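Putative DNA ligase-like protein Rv0938/MT0965 (Mycobacterium tuberculosis, PDB 2IRU) probably works with Ku to process, fill and reseal broken DNA ends by non-homologous end joining, with this chain forming its N-terminal polymerase domain. Local coordinates at residues S245-G248 with P252-A255; F33-G38 with L271-V276; T27-I32 with I105-A110. One frame throughout, in Å; residues are numbered along the deposited sequence.

Contact 1: S245-G248 with P252-A255; sequences SLRG and PTVA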
ATOM      1  N   SER A 245       2.687   4.700  -3.421  1.00  9.86           N
ATOM      2  CA  SER A 245       2.162   5.878  -2.688  1.00  9.82           C
ATOM      3  C   SER A 245       3.290   6.627  -1.998  1.00 10.23           C
ATOM      4  O   SER A 245       4.224   6.010  -1.429  1.00  9.26           O
ATOM      5  CB  SER A 245       1.150   5.454  -1.607  1.00  9.71           C
ATOM      6  OG  SER A 245       0.596   6.614  -0.946  1.00 10.05           O
ATOM      7  N   LEU A 246       3.176   7.948  -1.992  1.00  8.93           N
ATOM      8  CA  LEU A 246       4.007   8.791  -1.126  1.00  9.34           C
ATOM      9  C   LEU A 246       3.579   8.506   0.313  1.00  9.54           C
ATOM     10  O   LEU A 246       2.465   7.967   0.557  1.00  9.81           O
ATOM     11  CB  LEU A 246       3.751  10.286  -1.429  1.00 10.79           C
ATOM     12  CG  LEU A 246       4.341  10.805  -2.738  1.00 12.01           C
ATOM     13  CD1 LEU A 246       3.771  12.154  -3.108  1.00 13.14           C
ATOM     14  CD2 LEU A 246       5.843  10.957  -2.613  1.00 16.74           C
ATOM     15  N   ARG A 247       4.438   8.933   1.228  1.00  9.97           N
ATOM     16  CA  ARG A 247       4.139   8.920   2.655  1.00 10.21           C
ATOM     17  C   ARG A 247       4.111  10.342   3.185  1.00 11.04           C
ATOM     18  O   ARG A 247       4.944  11.202   2.806  1.00 10.41           O
ATOM     19  CB  ARG A 247       5.197   8.120   3.428  1.00  9.95           C
ATOM     20  CG  ARG A 247       5.369   6.653   2.972  1.00 11.24           C
ATOM     21  CD  ARG A 247       4.042   5.894   2.896  1.00 13.22           C
ATOM     22  NE  ARG A 247       3.255   5.974   4.109  1.00 14.34           N
ATOM     23  CZ  ARG A 247       3.232   5.039   5.052  1.00 19.33           C
ATOM     24  NH1 ARG A 247       3.940   3.918   4.913  1.00 19.27           N
ATOM     25  NH2 ARG A 247       2.446   5.194   6.111  1.00 21.60           N
ATOM     26  N   GLY A 248       3.194  10.578   4.118  1.00 10.78           N
ATOM     27  CA  GLY A 248       3.085  11.905   4.755  1.00 10.93           C
ATOM     28  C   GLY A 248       4.004  11.925   5.954  1.00 12.40           C
ATOM     29  O   GLY A 248       3.588  11.714   7.106  1.00 15.66           O
ATOM     30  N   PRO A 252       9.496  13.084   1.567  1.00  8.94           N
ATOM     31  CA  PRO A 252       8.600  12.421   0.612  1.00 10.36           C
ATOM     32  C   PRO A 252       9.088  11.039   0.203  1.00 10.06           C
ATOM     33  O   PRO A 252       9.511  10.812  -0.949  1.00 10.87           O
ATOM     34  CB  PRO A 252       8.606  13.382  -0.577  1.00  9.57           C
ATOM     35  CG  PRO A 252       9.927  14.045  -0.512  1.00 10.88           C
ATOM     36  CD  PRO A 252      10.253  14.189   0.944  1.00 11.22           C
ATOM     37  N   THR A 253       9.112  10.132   1.177  1.00  9.85           N
ATOM     38  CA  THR A 253       9.466   8.754   0.880  1.00  9.62           C
ATOM     39  C   THR A 253       8.263   8.031   0.263  1.00  9.61           C
ATOM     40  O   THR A 253       7.117   8.537   0.284  1.00  8.84           O
ATOM     41  CB  THR A 253       9.957   8.027   2.130  1.00 10.48           C
ATOM     42  OG1 THR A 253       9.014   8.287   3.161  1.00 12.71           O
ATOM     43  CG2 THR A 253      11.351   8.562   2.555  1.00  9.99           C
ATOM     44  N   VAL A 254       8.500   6.809  -0.224  1.00  9.96           N
ATOM     45  CA  VAL A 254       7.479   6.069  -0.982  1.00  9.95           C
ATOM     46  C   VAL A 254       7.401   4.601  -0.537  1.00 10.41           C
ATOM     47  O   VAL A 254       8.436   4.017  -0.125  1.00  9.14           O
ATOM     48  CB  VAL A 254       7.864   6.101  -2.523  1.00 10.51           C
ATOM     49  CG1 VAL A 254       6.982   5.183  -3.374  1.00 10.35           C
ATOM     50  CG2 VAL A 254       7.781   7.547  -3.074  1.00 10.71           C
ATOM     51  N   ALA A 255       6.197   4.022  -0.673  1.00  9.01           N
ATOM     52  CA  ALA A 255       6.047   2.578  -0.527  1.00 10.33           C
ATOM     53  C   ALA A 255       6.681   1.935  -1.788  1.00 10.69           C
ATOM     54  O   ALA A 255       6.000   1.746  -2.834  1.00 10.99           O
ATOM     55  CB  ALA A 255       4.558   2.257  -0.359  1.00 10.03           C
TER

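Contact 2: F33-G38 with L271-V276; sequences FDYYAG and LSYDEV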
ATOM      1  N   PHE A  33       2.205  16.303  -8.160  1.00  7.01           N
ATOM      2  CA  PHE A  33       1.409  16.145  -9.387  1.00  7.44           C
ATOM      3  C   PHE A  33       2.232  15.397 -10.440  1.00  6.69           C
ATOM      4  O   PHE A  33       1.785  14.414 -11.060  1.00  7.51           O
ATOM      5  CB  PHE A  33       0.989  17.544  -9.872  1.00  7.13           C
ATOM      6  CG  PHE A  33      -0.165  17.564 -10.876  1.00 10.15           C
ATOM      7  CD1 PHE A  33      -1.487  17.321 -10.477  1.00  8.45           C
ATOM      8  CD2 PHE A  33       0.075  17.968 -12.191  1.00 13.13           C
ATOM      9  CE1 PHE A  33      -2.544  17.443 -11.414  1.00  9.20           C
ATOM     10  CE2 PHE A  33      -0.983  18.081 -13.113  1.00 13.92           C
ATOM     11  CZ  PHE A  33      -2.278  17.816 -12.705  1.00 12.39           C
ATOM     12  N   ASP A  34       3.479  15.831 -10.615  1.00  6.85           N
ATOM     13  CA  ASP A  34       4.323  15.205 -11.624  1.00  7.98           C
ATOM     14  C   ASP A  34       4.690  13.797 -11.166  1.00  7.25           C
ATOM     15  O   ASP A  34       4.783  12.899 -11.968  1.00  8.08           O
ATOM     16  CB  ASP A  34       5.575  16.057 -11.884  1.00  8.18           C
ATOM     17  CG  ASP A  34       5.298  17.239 -12.846  1.00 11.83           C
ATOM     18  OD1 ASP A  34       4.191  17.318 -13.443  1.00 13.08           O
ATOM     19  OD2 ASP A  34       6.213  18.076 -13.027  1.00 17.15           O
ATOM     20  N   TYR A  35       4.895  13.613  -9.875  1.00  6.43           N
ATOM     21  CA  TYR A  35       5.232  12.271  -9.399  1.00  6.33           C
ATOM     22  C   TYR A  35       4.133  11.259  -9.682  1.00  6.60           C
ATOM     23  O   TYR A  35       4.393  10.168 -10.238  1.00  6.58           O
ATOM     24  CB  TYR A  35       5.574  12.282  -7.915  1.00  7.18           C
ATOM     25  CG  TYR A  35       5.702  10.876  -7.394  1.00  5.92           C
ATOM     26  CD1 TYR A  35       6.876  10.113  -7.615  1.00  7.06           C
ATOM     27  CD2 TYR A  35       4.656  10.292  -6.663  1.00  6.31           C
ATOM     28  CE1 TYR A  35       6.990   8.781  -7.098  1.00  5.99           C
ATOM     29  CE2 TYR A  35       4.740   8.955  -6.170  1.00  8.24           C
ATOM     30  CZ  TYR A  35       5.909   8.212  -6.389  1.00  5.18           C
ATOM     31  OH  TYR A  35       6.028   6.896  -5.968  1.00  7.19           O
ATOM     32  N   TYR A  36       2.897  11.616  -9.319  1.00  7.28           N
ATOM     33  CA  TYR A  36       1.806  10.654  -9.492  1.00  6.77           C
ATOM     34  C   TYR A  36       1.538  10.440 -11.022  1.00  8.14           C
ATOM     35  O   TYR A  36       1.194   9.329 -11.466  1.00  9.19           O
ATOM     36  CB  TYR A  36       0.580  11.104  -8.710  1.00  7.30           C
ATOM     37  CG  TYR A  36       0.613  10.608  -7.277  1.00  6.82           C
ATOM     38  CD1 TYR A  36       0.761   9.229  -7.019  1.00  7.26           C
ATOM     39  CD2 TYR A  36       0.476  11.473  -6.200  1.00  7.21           C
ATOM     40  CE1 TYR A  36       0.783   8.725  -5.720  1.00  8.86           C
ATOM     41  CE2 TYR A  36       0.490  10.980  -4.870  1.00  6.80           C
ATOM     42  CZ  TYR A  36       0.643   9.593  -4.651  1.00  5.43           C
ATOM     43  OH  TYR A  36       0.703   9.070  -3.363  1.00  8.08           O
ATOM     44  N   ALA A  37       1.748  11.473 -11.834  1.00  7.87           N
ATOM     45  CA  ALA A  37       1.739  11.252 -13.290  1.00  7.96           C
ATOM     46  C   ALA A  37       2.798  10.257 -13.724  1.00  7.53           C
ATOM     47  O   ALA A  37       2.534   9.392 -14.575  1.00  7.65           O
ATOM     48  CB  ALA A  37       1.930  12.566 -14.026  1.00  7.65           C
ATOM     49  N   GLY A  38       3.995  10.395 -13.165  1.00  7.01           N
ATOM     50  CA  GLY A  38       5.156   9.572 -13.577  1.00  6.58           C
ATOM     51  C   GLY A  38       4.986   8.116 -13.183  1.00  7.70           C
ATOM     52  O   GLY A  38       5.477   7.213 -13.877  1.00  7.05           O
ATOM     53  N   LEU A 271      13.206   4.756   0.202  1.00 14.06           N
ATOM     54  CA  LEU A 271      13.505   5.520  -1.005  1.00 13.14           C
ATOM     55  C   LEU A 271      12.621   6.749  -1.153  1.00 13.08           C
ATOM     56  O   LEU A 271      11.469   6.740  -0.728  1.00 12.42           O
ATOM     57  CB  LEU A 271      13.379   4.642  -2.254  1.00 13.46           C
ATOM     58  CG  LEU A 271      14.250   3.392  -2.331  1.00 13.13           C
ATOM     59  CD1 LEU A 271      13.857   2.614  -3.562  1.00 17.55           C
ATOM     60  CD2 LEU A 271      15.752   3.716  -2.340  1.00 16.41           C
ATOM     61  N   SER A 272      13.176   7.798  -1.758  1.00 12.76           N
ATOM     62  CA  SER A 272      12.429   9.041  -1.993  1.00 14.54           C
ATOM     63  C   SER A 272      11.711   8.965  -3.334  1.00 13.39           C
ATOM     64  O   SER A 272      12.122   8.197  -4.232  1.00 11.81           O
ATOM     65  CB  SER A 272      13.462  10.172  -2.012  1.00 15.58           C
ATOM     66  OG  SER A 272      12.816  11.416  -1.858  1.00 23.72           O
ATOM     67  N   TYR A 273      10.652   9.769  -3.491  1.00 13.25           N
ATOM     68  CA  TYR A 273       9.932   9.808  -4.744  1.00 13.86           C
ATOM     69  C   TYR A 273      10.793   9.987  -5.998  1.00 13.03           C
ATOM     70  O   TYR A 273      10.533   9.346  -7.032  1.00 13.91           O
ATOM     71  CB  TYR A 273       8.810  10.850  -4.702  1.00 13.91           C
ATOM     72  CG  TYR A 273       9.274  12.274  -4.902  1.00 13.51           C
ATOM     73  CD1 TYR A 273       9.141  12.892  -6.158  1.00 15.47           C
ATOM     74  CD2 TYR A 273       9.828  13.015  -3.863  1.00 13.25           C
ATOM     75  CE1 TYR A 273       9.560  14.174  -6.394  1.00 13.61           C
ATOM     76  CE2 TYR A 273      10.273  14.329  -4.095  1.00 12.27           C
ATOM     77  CZ  TYR A 273      10.099  14.913  -5.365  1.00 13.72           C
ATOM     78  OH  TYR A 273      10.505  16.197  -5.607  1.00 14.72           O
ATOM     79  N   ASP A 274      11.804  10.848  -5.917  1.00 13.55           N
ATOM     80  CA  ASP A 274      12.684  11.066  -7.070  1.00 14.29           C
ATOM     81  C   ASP A 274      13.457   9.799  -7.459  1.00 13.82           C
ATOM     82  O   ASP A 274      13.580   9.488  -8.650  1.00 13.58           O
ATOM     83  CB  ASP A 274      13.598  12.259  -6.843  1.00 15.10           C
ATOM     84  CG  ASP A 274      14.444  12.115  -5.596  1.00 18.04           C
ATOM     85  OD1 ASP A 274      13.887  12.132  -4.472  1.00 20.62           O
ATOM     86  OD2 ASP A 274      15.669  11.994  -5.745  1.00 24.07           O
ATOM     87  N   GLU A 275      13.888   9.042  -6.455  1.00 13.31           N
ATOM     88  CA  GLU A 275      14.592   7.784  -6.698  1.00 14.44           C
ATOM     89  C   GLU A 275      13.669   6.743  -7.332  1.00 13.79           C
ATOM     90  O   GLU A 275      14.078   5.971  -8.234  1.00 14.06           O
ATOM     91  CB  GLU A 275      15.162   7.251  -5.378  1.00 13.68           C
ATOM     92  CG  GLU A 275      16.150   8.169  -4.671  1.00 15.86           C
ATOM     93  CD  GLU A 275      16.666   7.532  -3.401  1.00 17.55           C
ATOM     94  OE1 GLU A 275      15.933   7.548  -2.385  1.00 17.17           O
ATOM     95  OE2 GLU A 275      17.829   7.015  -3.416  1.00 23.87           O
ATOM     96  N   VAL A 276      12.417   6.727  -6.875  1.00 13.92           N
ATOM     97  CA  VAL A 276      11.427   5.767  -7.400  1.00 14.02           C
ATOM     98  C   VAL A 276      11.215   6.017  -8.887  1.00 13.13           C
ATOM     99  O   VAL A 276      11.145   5.070  -9.698  1.00 13.22           O
ATOM    100  CB  VAL A 276      10.114   5.854  -6.600  1.00 14.45           C
ATOM    101  CG1 VAL A 276       8.983   5.065  -7.300  1.00 16.10           C
ATOM    102  CG2 VAL A 276      10.377   5.328  -5.148  1.00 15.31           C
TER

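Contact 3: T27-I32 with I105-A110; sequences TTKSDI and IAQQAA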
ATOM      1  N   THR A  27       9.384  20.177  -1.096  1.00  7.08           N
ATOM      2  CA  THR A  27       8.592  19.429  -2.079  1.00  6.26           C
ATOM      3  C   THR A  27       7.195  20.039  -2.206  1.00  6.55           C
ATOM      4  O   THR A  27       6.524  20.235  -1.211  1.00  6.05           O
ATOM      5  CB  THR A  27       8.482  17.923  -1.669  1.00  6.15           C
ATOM      6  OG1 THR A  27       9.809  17.409  -1.420  1.00  7.05           O
ATOM      7  CG2 THR A  27       7.810  17.129  -2.821  1.00  6.50           C
ATOM      8  N   THR A  28       6.808  20.371  -3.436  1.00  5.22           N
ATOM      9  CA  THR A  28       5.594  21.167  -3.712  1.00  7.18           C
ATOM     10  C   THR A  28       4.440  20.337  -4.277  1.00  6.53           C
ATOM     11  O   THR A  28       4.599  19.168  -4.687  1.00  6.23           O
ATOM     12  CB  THR A  28       5.858  22.240  -4.778  1.00  6.41           C
ATOM     13  OG1 THR A  28       6.188  21.594  -6.024  1.00  6.67           O
ATOM     14  CG2 THR A  28       6.985  23.196  -4.377  1.00  7.94           C
ATOM     15  N   LYS A  29       3.278  20.961  -4.347  1.00  6.94           N
ATOM     16  CA  LYS A  29       2.140  20.318  -5.010  1.00  7.50           C
ATOM     17  C   LYS A  29       2.508  19.957  -6.450  1.00  7.12           C
ATOM     18  O   LYS A  29       2.188  18.855  -6.901  1.00  6.86           O
ATOM     19  CB  LYS A  29       0.909  21.213  -4.980  1.00  8.32           C
ATOM     20  CG  LYS A  29       0.256  21.339  -3.645  1.00  9.75           C
ATOM     21  CD  LYS A  29      -1.119  21.997  -3.776  1.00  7.93           C
ATOM     22  CE  LYS A  29      -2.182  21.069  -4.427  1.00 10.50           C
ATOM     23  NZ  LYS A  29      -3.596  21.705  -4.623  1.00  8.35           N
ATOM     24  N   SER A  30       3.227  20.836  -7.152  1.00  7.71           N
ATOM     25  CA  SER A  30       3.677  20.549  -8.532  1.00  7.98           C
ATOM     26  C   SER A  30       4.555  19.283  -8.592  1.00  7.08           C
ATOM     27  O   SER A  30       4.379  18.418  -9.472  1.00  7.30           O
ATOM     28  CB  SER A  30       4.419  21.751  -9.131  1.00  9.55           C
ATOM     29  OG  SER A  30       4.739  21.524 -10.488  1.00 14.51           O
ATOM     30  N   ASP A  31       5.472  19.175  -7.644  1.00  6.68           N
ATOM     31  CA  ASP A  31       6.322  17.973  -7.554  1.00  6.11           C
ATOM     32  C   ASP A  31       5.466  16.713  -7.438  1.00  7.61           C
ATOM     33  O   ASP A  31       5.743  15.682  -8.079  1.00  7.13           O
ATOM     34  CB  ASP A  31       7.238  18.048  -6.335  1.00  7.69           C
ATOM     35  CG  ASP A  31       8.361  19.079  -6.498  1.00  8.43           C
ATOM     36  OD1 ASP A  31       8.860  19.278  -7.633  1.00  6.54           O
ATOM     37  OD2 ASP A  31       8.763  19.638  -5.463  1.00  6.36           O
ATOM     38  N   ILE A  32       4.478  16.784  -6.559  1.00  6.42           N
ATOM     39  CA  ILE A  32       3.605  15.630  -6.292  1.00  8.14           C
ATOM     40  C   ILE A  32       2.728  15.266  -7.504  1.00  7.85           C
ATOM     41  O   ILE A  32       2.549  14.068  -7.844  1.00  7.32           O
ATOM     42  CB  ILE A  32       2.828  15.896  -4.966  1.00 10.11           C
ATOM     43  CG1 ILE A  32       3.829  16.096  -3.785  1.00  9.05           C
ATOM     44  CG2 ILE A  32       1.786  14.862  -4.678  1.00 13.70           C
ATOM     45  CD1 ILE A  32       4.810  14.998  -3.567  1.00 22.61           C
ATOM     46  N   ILE A 105      -5.904  12.687  -6.925  1.00  6.74           N
ATOM     47  CA  ILE A 105      -5.254  12.360  -5.658  1.00  7.39           C
ATOM     48  C   ILE A 105      -4.202  13.455  -5.303  1.00  6.80           C
ATOM     49  O   ILE A 105      -4.177  13.970  -4.182  1.00  8.20           O
ATOM     50  CB  ILE A 105      -4.610  10.984  -5.765  1.00  7.62           C
ATOM     51  CG1 ILE A 105      -5.706   9.893  -5.667  1.00  8.88           C
ATOM     52  CG2 ILE A 105      -3.496  10.804  -4.713  1.00  7.64           C
ATOM     53  CD1 ILE A 105      -6.411   9.825  -4.306  1.00  9.37           C
ATOM     54  N   ALA A 106      -3.387  13.836  -6.274  1.00  6.39           N
ATOM     55  CA  ALA A 106      -2.358  14.849  -6.042  1.00  8.08           C
ATOM     56  C   ALA A 106      -2.982  16.204  -5.746  1.00  7.21           C
ATOM     57  O   ALA A 106      -2.587  16.874  -4.810  1.00  7.08           O
ATOM     58  CB  ALA A 106      -1.484  14.951  -7.261  1.00  8.28           C
ATOM     59  N   GLN A 107      -3.982  16.595  -6.546  1.00  6.04           N
ATOM     60  CA  GLN A 107      -4.641  17.867  -6.346  1.00  6.56           C
ATOM     61  C   GLN A 107      -5.300  17.984  -4.932  1.00  6.49           C
ATOM     62  O   GLN A 107      -5.339  19.069  -4.336  1.00  7.91           O
ATOM     63  CB  GLN A 107      -5.646  18.119  -7.483  1.00  7.21           C
ATOM     64  CG  GLN A 107      -6.675  19.230  -7.186  1.00  6.40           C
ATOM     65  CD  GLN A 107      -6.069  20.589  -6.850  1.00  7.20           C
ATOM     66  OE1 GLN A 107      -4.872  20.850  -7.058  1.00  6.26           O
ATOM     67  NE2 GLN A 107      -6.915  21.482  -6.329  1.00  6.71           N
ATOM     68  N   GLN A 108      -5.801  16.852  -4.441  1.00  6.32           N
ATOM     69  CA  GLN A 108      -6.455  16.704  -3.128  1.00  6.08           C
ATOM     70  C   GLN A 108      -5.438  16.829  -1.956  1.00  6.01           C
ATOM     71  O   GLN A 108      -5.851  16.854  -0.769  1.00  6.92           O
ATOM     72  CB  GLN A 108      -7.149  15.306  -3.050  1.00  5.27           C
ATOM     73  CG  GLN A 108      -8.472  15.183  -3.840  1.00  7.45           C
ATOM     74  CD  GLN A 108      -9.604  15.819  -3.068  1.00  8.59           C
ATOM     75  OE1 GLN A 108     -10.028  16.971  -3.364  1.00 12.58           O
ATOM     76  NE2 GLN A 108     -10.015  15.151  -2.016  1.00  5.31           N
ATOM     77  N   ALA A 109      -4.135  16.859  -2.264  1.00  4.89           N
ATOM     78  CA  ALA A 109      -3.081  16.718  -1.218  1.00  5.42           C
ATOM     79  C   ALA A 109      -3.260  15.378  -0.466  1.00  4.92           C
ATOM     80  O   ALA A 109      -2.908  15.234   0.719  1.00  7.05           O
ATOM     81  CB  ALA A 109      -3.081  17.924  -0.244  1.00  6.14           C
ATOM     82  N   ALA A 110      -3.840  14.402  -1.170  1.00  4.94           N
ATOM     83  CA  ALA A 110      -3.944  13.022  -0.618  1.00  5.13           C
ATOM     84  C   ALA A 110      -2.567  12.378  -0.852  1.00  6.91           C
ATOM     85  O   ALA A 110      -2.355  11.629  -1.849  1.00  7.14           O
ATOM     86  CB  ALA A 110      -5.083  12.221  -1.293  1.00  6.34           C
TER

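Contact 1: S245-G248 with P252-A255
The flat groups that meet between Ser245-Gly248 and Pro252-Ala255 are peptide units, joined N-H to C=O. The N-H of Arg247 reaches Thr253 O at 2.9 Å. Its counterpart runs from Ala255 N to Ser245 O, also 2.9 Å. These two bonds flank Leu246 and Val254, whose CA atoms lie 4.4 Å apart as a non-hydrogen-bonded antiparallel pair. The arrangement is a single beta bridge, closed where the chain reverses over three residues. As is usual inside such a pair, the CA hydrogens turn inward: Val254 CA lies 3.3 Å from Ser245 O, and Leu246 CA 3.4 Å from Thr253 O.

On one flank, Leu246 sends CD2 to Val254 CG2 at 3.9 Å, with the CB of Pro252 a little farther off. On the other, Arg247 CB touches Thr253 OG1 at 3.8 Å. That hydroxyl stands between its own backbone N and carbonyl carbon (chi1 49°) and is bonded to Gly176 O. The Arg247 chain then doubles back through two bent torsions, leading its guanidinium away to a salt bridge between NE and Glu112 and a bond from NH1 to Ser175 O. Arg247 probably binds the polymerase substrate, as do Ser175 and Gly176, which is consistent with the bridge helping to place a pocket residue. Ser245 OG uses a lone pair of Leu246 O, in the carbonyl plane, and is also bonded to Val113 N.

Val254 pairs through its backbone with Leu271 of strand 271-272, extending the mixed sheet. Tyr273 and Val276 of helix 273-283 pack on Val254, while Ile32 and Tyr35 of helix 29-47 cover Leu246.

Contact 2: F33-G38 with L271-V276
Tyr273 turns its edge to the face of Tyr35 in an offset edge-to-face (T-shaped) aromatic pair that joins helix 273-283 to helix 29-47, two helices distant in sequence within the polymerase domain. Along 271-276, strand gives way to helix at Ser272, the N-cap residue. Its N-H bonds to Glu275 OE1 at 2.8 Å on the anti lone pair, and its OG donates to Asp274 OD1, so the first turn is tied by its own carboxylates.

At Tyr273, CG stands between the backbone N and the carbonyl carbon (chi1 79°), a torsion that leaves CB over the Tyr35 face while the ring lies beside it, edge-on. The ring planes of Tyr35 and Tyr273 are nearly perpendicular. Much of the touching is done by the methylene: Tyr273 CB sits 3.9 Å from the centroid of the Tyr35 ring in a CH-pi contact, and 3.6 Å from Tyr35 CD1. Val276, one turn on, meets Tyr35 at its rim, close to the ring plane. The phenol there is already held by the Tyr244 carbonyl, and Val276 CG1 closes in on Tyr35 OH at 3.7 Å.

Contact 3: T27-I32 with I105-A110
Helix 29-47 and the last turn of helix 99-107 come nearest where the CA atoms of Ile32 and Ala106 lie 6.0 Å apart, close to the start of one helix and the finish of the other. Thr28 is an N-cap whose OG1 accepts from Asp31 N at 3.0 Å, while Asp31 OD2 takes Thr28 N at 2.9 Å: a capping box. At the other helix, Ala109 turns to positive phi (58°) in a Schellman motif, with Ala109 N bonded back to Ala106 O at 3.0 Å and Ala110 N to Ile105 O at 3.1 Å.

The apolar part is small, the CG2 of Ile32 resting 4.2 Å from Ala106 CB. Lys29 does the polar work. Its CB bond points neither toward nor away from the other segment, and a bend at chi3 (72°) brings NZ to Gln107. There Lys29 NZ bonds to Gln107 OE1 at 2.9 Å, arriving from above the amide plane and not on a lone pair, and to Gln107 O at 3.2 Å. Gln107 has its CB pointing away from residues 27-32, yet a bend at chi2 (57°) folds the amide back toward the lysine. A third acceptor for NZ is Thr15 O, and Thr15 N in turn donates to Gln107 OE1.

The ammonium group is thus held by three neutral oxygens, and no carboxylate is among these partners. One of them is a carbonyl in the final turn of a helix, where the partial negative charge of the helix end would probably help to stabilise the buried positive charge.

How the contacts relate
Helix 29-47 is the common element of two of the contacts. Its first turn makes contact 3 and its next contact 2, with centres 11 Å apart, and Phe33 CA touches Ala106 CB at 3.8 Å. Contact 1 is joined to contact 2 through the sheet, where Pro252 O lies 3.0 Å from Tyr273 N and the centres are 9 Å apart. Contacts 1 and 3, centres 12 Å apart, also meet, with Pro252 CG 3.5 Å from Thr27 OG1. Only contact 1 holds a probable substrate-binding residue, Arg247, whose side chain is about 3 Å from that of Ser177. The side chains of Tyr35 and Ile32 lie about 9 and 10 Å from that arginine's, consistent with a second shell.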